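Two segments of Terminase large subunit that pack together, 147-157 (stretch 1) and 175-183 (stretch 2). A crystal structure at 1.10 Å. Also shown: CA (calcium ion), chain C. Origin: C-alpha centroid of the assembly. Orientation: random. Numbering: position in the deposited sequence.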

# COMPACT_ATOMS: atom_id res chain seq x y z
N LYS A 147 -2.87 -3.35 -14.71
CA LYS A 147 -2.33 -2.17 -15.38
C LYS A 147 -2.40 -0.92 -14.51
O LYS A 147 -1.48 -0.11 -14.52
CB LYS A 147 -3.06 -1.93 -16.70
N THR A 148 -3.47 -0.77 -13.74
CA THR A 148 -3.62 0.39 -12.87
C THR A 148 -2.50 0.47 -11.82
O THR A 148 -1.97 1.55 -11.55
CB THR A 148 -4.99 0.39 -12.18
OG1 THR A 148 -6.01 0.33 -13.19
CG2 THR A 148 -5.18 1.66 -11.34
N ILE A 149 -2.15 -0.67 -11.25
CA ILE A 149 -1.07 -0.74 -10.28
C ILE A 149 0.27 -0.39 -10.94
O ILE A 149 1.04 0.42 -10.42
CB ILE A 149 -0.97 -2.16 -9.66
CG1 ILE A 149 -2.21 -2.47 -8.81
CG2 ILE A 149 0.30 -2.26 -8.82
CD1 ILE A 149 -2.27 -3.89 -8.25
N LEU A 150 0.54 -1.04 -12.06
CA LEU A 150 1.80 -0.83 -12.75
C LEU A 150 1.95 0.61 -13.22
O LEU A 150 3.01 1.21 -13.08
CB LEU A 150 1.92 -1.80 -13.92
CG LEU A 150 1.93 -3.29 -13.52
CD1 LEU A 150 2.14 -4.14 -14.76
CD2 LEU A 150 2.97 -3.62 -12.47
N ASP A 151 0.87 1.15 -13.75
CA ASP A 151 0.82 2.56 -14.18
C ASP A 151 1.10 3.53 -13.02
O ASP A 151 1.84 4.50 -13.18
CB ASP A 151 -0.53 2.92 -14.80
CG ASP A 151 -0.72 2.35 -16.19
OD1 ASP A 151 0.23 1.81 -16.79
OD2 ASP A 151 -1.86 2.47 -16.70
N GLU A 152 0.50 3.28 -11.87
CA GLU A 152 0.70 4.19 -10.74
C GLU A 152 2.16 4.20 -10.28
O GLU A 152 2.70 5.25 -9.94
CB GLU A 152 -0.24 3.87 -9.57
CG GLU A 152 -0.59 5.11 -8.77
CD GLU A 152 -1.60 4.86 -7.69
OE1 GLU A 152 -1.17 4.67 -6.56
OE2 GLU A 152 -2.82 4.86 -7.99
N LEU A 153 2.80 3.03 -10.31
CA LEU A 153 4.23 2.93 -10.04
C LEU A 153 5.04 3.62 -11.14
O LEU A 153 5.94 4.40 -10.83
CB LEU A 153 4.65 1.46 -9.93
CG LEU A 153 4.09 0.69 -8.73
CD1 LEU A 153 4.29 -0.80 -8.93
CD2 LEU A 153 4.75 1.13 -7.44
N ARG A 154 4.73 3.35 -12.40
CA ARG A 154 5.44 4.00 -13.53
C ARG A 154 5.38 5.53 -13.47
O ARG A 154 6.37 6.21 -13.77
CB ARG A 154 4.87 3.52 -14.86
N ASN A 155 4.24 6.06 -13.05
CA ASN A 155 4.02 7.51 -13.00
C ASN A 155 4.38 8.17 -11.67
O ASN A 155 4.09 9.35 -11.48
CB ASN A 155 2.58 7.85 -13.41
CG ASN A 155 2.42 7.96 -14.91
OD1 ASN A 155 3.27 7.45 -15.66
ND2 ASN A 155 1.38 8.64 -15.36
N PHE A 156 5.08 7.46 -10.79
CA PHE A 156 5.52 8.07 -9.54
C PHE A 156 6.90 8.68 -9.76
O PHE A 156 7.83 7.97 -10.13
CB PHE A 156 5.56 7.00 -8.45
CG PHE A 156 5.51 7.56 -7.07
CD1 PHE A 156 4.36 8.22 -6.62
CD2 PHE A 156 6.60 7.44 -6.21
CE1 PHE A 156 4.30 8.74 -5.35
CE2 PHE A 156 6.54 7.95 -4.93
CZ PHE A 156 5.39 8.61 -4.50
N ARG A 157 7.02 10.00 -9.55
CA ARG A 157 8.18 10.76 -9.99
C ARG A 157 8.75 11.68 -8.93
O ARG A 157 8.09 12.01 -7.94
CB ARG A 157 7.83 11.61 -11.21
CG ARG A 157 7.09 10.89 -12.31
CD ARG A 157 7.86 9.75 -12.96
NE ARG A 157 7.03 9.18 -14.02
CZ ARG A 157 6.80 9.75 -15.20
NH1 ARG A 157 7.33 10.93 -15.52
NH2 ARG A 157 6.00 9.16 -16.08
N HIS A 175 -2.70 9.80 -8.90
CA HIS A 175 -2.92 9.28 -7.56
C HIS A 175 -1.70 8.49 -7.12
O HIS A 175 -0.92 8.01 -7.96
CB HIS A 175 -4.14 8.35 -7.52
CG HIS A 175 -5.32 8.85 -8.28
ND1 HIS A 175 -5.90 10.07 -8.05
CD2 HIS A 175 -6.04 8.27 -9.27
CE1 HIS A 175 -6.93 10.23 -8.87
NE2 HIS A 175 -7.03 9.15 -9.61
N ASP A 176 -1.56 8.29 -5.81
CA ASP A 176 -0.47 7.47 -5.28
C ASP A 176 -0.90 6.51 -4.18
O ASP A 176 -0.04 5.99 -3.47
CB ASP A 176 0.70 8.36 -4.81
CG ASP A 176 0.35 9.20 -3.60
OD1 ASP A 176 -0.78 9.10 -3.09
OD2 ASP A 176 1.23 9.98 -3.16
N ASP A 177 -2.19 6.23 -4.07
CA ASP A 177 -2.70 5.42 -2.95
C ASP A 177 -2.16 3.99 -3.03
O ASP A 177 -1.90 3.37 -2.00
CB ASP A 177 -4.23 5.35 -2.92
CG ASP A 177 -4.87 6.67 -3.22
OD1 ASP A 177 -5.14 6.94 -4.41
OD2 ASP A 177 -5.10 7.46 -2.28
N ILE A 178 -2.03 3.47 -4.24
CA ILE A 178 -1.50 2.11 -4.43
C ILE A 178 -0.01 2.10 -4.08
O ILE A 178 0.47 1.22 -3.36
CB ILE A 178 -1.68 1.60 -5.87
CG1 ILE A 178 -3.17 1.53 -6.25
CG2 ILE A 178 -1.00 0.23 -6.05
CD1 ILE A 178 -3.41 1.32 -7.72
N VAL A 179 0.72 3.09 -4.57
CA VAL A 179 2.15 3.21 -4.29
C VAL A 179 2.41 3.22 -2.79
O VAL A 179 3.25 2.48 -2.28
CB VAL A 179 2.76 4.48 -4.94
CG1 VAL A 179 4.23 4.62 -4.59
CG2 VAL A 179 2.58 4.44 -6.46
N MET A 180 1.66 4.05 -2.08
CA MET A 180 1.84 4.20 -0.66
C MET A 180 1.44 2.95 0.12
O MET A 180 2.14 2.56 1.04
CB MET A 180 1.11 5.45 -0.14
CG MET A 180 1.72 6.76 -0.64
SD MET A 180 3.51 6.89 -0.50
CE MET A 180 3.79 6.55 1.24
N SER A 181 0.33 2.33 -0.26
CA SER A 181 -0.09 1.08 0.37
C SER A 181 0.98 -0.01 0.22
O SER A 181 1.31 -0.69 1.18
CB SER A 181 -1.43 0.63 -0.22
OG SER A 181 -1.80 -0.64 0.29
N LEU A 182 1.51 -0.14 -0.98
CA LEU A 182 2.60 -1.09 -1.22
C LEU A 182 3.84 -0.76 -0.39
O LEU A 182 4.46 -1.65 0.18
CB LEU A 182 2.96 -1.16 -2.70
CG LEU A 182 1.92 -1.77 -3.63
CD1 LEU A 182 2.33 -1.51 -5.06
CD2 LEU A 182 1.70 -3.25 -3.38
N ALA A 183 4.19 0.52 -0.31
CA ALA A 183 5.35 0.93 0.47
C ALA A 183 5.16 0.65 1.97
O ALA A 183 6.08 0.20 2.65
CB ALA A 183 5.65 2.40 0.24
CA CA C . -5.91 7.27 -0.02
O HOH W 1 -4.97 4.77 -6.26
O HOH W 2 1.43 7.71 -9.60
O HOH W 3 -4.48 9.06 0.41

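Two helices, 147-154 and 177-183, cross almost at right angles (88°), with their axes 9.0 Å apart at closest approach. Glu152 has more of its surface covered by the other stretch than any other residue here, and its role is polar. Its CA-to-CB bond points toward stretch 2, and chi1 and chi2, both t, extend the chain to the first turn of the second helix. There the amide groups have no preceding turn to supply carbonyl acceptors, and Glu152 OE1 fills the vacancy: it accepts a hydrogen bond from Val179 N at 3.2 Å with good geometry and a shorter but weak one from Ile178 N at 2.7 Å. A carboxylate suits this end of a helix, where its negative charge meets the positive end of the helix dipole. The other oxygen, Glu152 OE2, is held by water 1, which donates to it at 2.8 Å and to Asp177 OD1 at 2.9 Å. Asp177 itself points away from stretch 1, and its OD2 binds the calcium ion at 2.4 Å. Water 2 adds a second bridge, donating to the backbone oxygens Glu152 O and His175 O.

Ile178 and Val179, both pointing toward stretch 1, supply most of the apolar surface that stretch 2 brings to the contact. Ile178 CG2 lies 3.9 Å from Ile149 CG2, while its CD1 reaches Thr148 CG2 at 4.0 Å, so the branched side chain touches two neighbouring residues of the first helix. Val179 uses both its methyls: CG2 packs against Leu153 CD2 at 4.1 Å, and CG1 sits over the face of the Phe156 ring, 3.9 Å from the ring centroid and nearly on the normal, a CH-pi contact. Ile178, Val179 and their partners Ile149, Leu153 and Phe156 are all buried, and apolar side chains suit that place because they have no polar group left without a partner. Leu182, one turn beyond Ile178, extends the apolar surface through CD1, 4.3 Å from both Ile149 CG2 and Leu153 CD2.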